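Local coordinates for tryptophan decarboxylase 1 (Oryza sativa subsp. japonica, PDB 6KHO) that catalyses the pyridoxal 5'-phosphate-dependent decarboxylation of L-tryptophan to tryptamine and of 5-hydroxy-L-tryptophan to serotonin, at the interface of chains A and B. Residues are numbered along the deposited sequence; one frame, centred on the assembly and turned at random. Chains: chain A/B, Tryptophan decarboxylase 1.

The interface of chains A and B. Residues chain A 37, 40-41, 81, 84; chain B 118, 121-122, 391.
This apolar helix-packing patch belongs to the homodimer interface of a group II, PLP-dependent decarboxylase. B:Ile118, on helix 110-122 of one subunit, enters a groove between helices 27-47 and 77-88 of the other. Both of its branches are used. CG1 lies beside the backbone N (chi1 -72°), which sends CD1 deep into the groove while CG2 meets the CD2-CE2 rim of the A:Phe40 ring, obliquely. CD1 lies 3.8 Å from A:Met81 SD and 3.8 Å from A:Ala37 CB. The side chain of A:Met81, bent at chi2 and chi3, meets that of B:Ile118 tip to tip. CG2 of B:Ile118 touches ring atom CE2 of A:Phe40 at 3.7 Å, and the two side chains cross at about a right angle. Within chain A, A:Leu84 CD2 sits over the centre of the A:Phe40 ring, 3.7 Å above its plane. It covers the face on the same side as B:Ile118 CG2, which should limit how the ring can turn. The same methyl also meets B:Ile118 CD1 at 3.9 Å. With an alanine at B:Ile118, the space between A:Ala37, A:Phe40, A:Met81 and A:Leu84 would probably be left unfilled and the A:Met81 thioether would be freer to shift. Farther along helix 110-122, B:Ala121 packs closely against A:Ile41. Its CB is 3.5 Å from A:Ile41 CG1, a tight carbon contact, and also touches CG2 and CD1. On the other flank, B:Met391 reaches out from the long helix 386-420 with its chain extended beyond CG. Its terminal methyl CE stands 4.1 Å from A:Met81 SD. The dimer is two-fold symmetric, and the patch recurs with the chains exchanged.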
loop_
_atom_site.group_PDB
_atom_site.type_symbol
_atom_site.label_atom_id
_atom_site.label_comp_id
_atom_site.label_asym_id
_atom_site.label_seq_id
_atom_site.Cartn_x
_atom_site.Cartn_y
_atom_site.Cartn_z
ATOM N N ALA A 37 -22.302 -7.307 7.465
ATOM C CA ALA A 37 -21.216 -6.384 7.771
ATOM C C ALA A 37 -21.742 -4.982 8.076
ATOM O O ALA A 37 -21.242 -4.313 8.989
ATOM C CB ALA A 37 -20.210 -6.353 6.607
ATOM N N PHE A 40 -23.219 -4.963 11.575
ATOM C CA PHE A 40 -22.120 -4.872 12.533
ATOM C C PHE A 40 -21.618 -3.441 12.655
ATOM O O PHE A 40 -21.382 -2.954 13.768
ATOM C CB PHE A 40 -20.953 -5.786 12.142
ATOM C CG PHE A 40 -19.701 -5.532 12.959
ATOM C CD1 PHE A 40 -19.561 -6.091 14.224
ATOM C CD2 PHE A 40 -18.694 -4.686 12.489
ATOM C CE1 PHE A 40 -18.426 -5.838 14.993
ATOM C CE2 PHE A 40 -17.568 -4.424 13.257
ATOM C CZ PHE A 40 -17.435 -5.001 14.510
ATOM N N ILE A 41 -21.422 -2.757 11.516
ATOM C CA ILE A 41 -20.855 -1.407 11.556
ATOM C C ILE A 41 -21.804 -0.451 12.273
ATOM O O ILE A 41 -21.376 0.370 13.094
ATOM C CB ILE A 41 -20.521 -0.911 10.132
ATOM C CG1 ILE A 41 -19.322 -1.662 9.547
ATOM C CG2 ILE A 41 -20.219 0.572 10.142
ATOM C CD1 ILE A 41 -19.233 -1.545 8.031
ATOM N N MET A 81 -18.724 -13.702 11.607
ATOM C CA MET A 81 -19.097 -12.460 12.282
ATOM C C MET A 81 -19.210 -12.641 13.795
ATOM O O MET A 81 -18.910 -11.709 14.550
ATOM C CB MET A 81 -20.422 -11.928 11.728
ATOM C CG MET A 81 -20.371 -11.518 10.244
ATOM S SD MET A 81 -19.205 -10.167 9.962
ATOM C CE MET A 81 -19.949 -8.885 10.963
ATOM N N LEU A 84 -15.725 -12.454 14.973
ATOM C CA LEU A 84 -15.361 -11.041 14.947
ATOM C C LEU A 84 -15.811 -10.336 16.224
ATOM O O LEU A 84 -15.032 -9.618 16.864
ATOM C CB LEU A 84 -15.981 -10.369 13.720
ATOM C CG LEU A 84 -15.762 -8.865 13.634
ATOM C CD1 LEU A 84 -14.298 -8.567 13.320
ATOM C CD2 LEU A 84 -16.686 -8.258 12.589
ATOM N N ILE B 118 -15.383 -3.949 6.870
ATOM C CA ILE B 118 -15.359 -3.813 8.322
ATOM C C ILE B 118 -14.061 -3.146 8.759
ATOM O O ILE B 118 -14.055 -2.279 9.640
ATOM C CB ILE B 118 -15.574 -5.195 8.971
ATOM C CG1 ILE B 118 -17.036 -5.624 8.767
ATOM C CG2 ILE B 118 -15.232 -5.176 10.473
ATOM C CD1 ILE B 118 -17.259 -7.113 8.889
ATOM N N ALA B 121 -14.354 0.552 8.308
ATOM C CA ALA B 121 -15.227 1.224 9.266
ATOM C C ALA B 121 -14.552 1.356 10.626
ATOM O O ALA B 121 -14.676 2.391 11.286
ATOM C CB ALA B 121 -16.564 0.471 9.393
ATOM N N MET B 122 -13.858 0.309 11.077
ATOM C CA MET B 122 -13.116 0.415 12.329
ATOM C C MET B 122 -11.934 1.350 12.173
ATOM O O MET B 122 -11.599 2.099 13.102
ATOM C CB MET B 122 -12.651 -0.964 12.785
ATOM C CG MET B 122 -13.838 -1.910 13.051
ATOM S SD MET B 122 -13.380 -3.508 13.780
ATOM C CE MET B 122 -12.010 -4.024 12.728
ATOM N N MET B 391 -10.964 -13.830 7.238
ATOM C CA MET B 391 -12.363 -14.121 6.925
ATOM C C MET B 391 -12.487 -15.076 5.752
ATOM O O MET B 391 -13.385 -15.928 5.730
ATOM C CB MET B 391 -13.130 -12.827 6.637
ATOM C CG MET B 391 -13.421 -12.020 7.890
ATOM S SD MET B 391 -14.804 -10.891 7.650
ATOM C CE MET B 391 -15.114 -10.379 9.339
#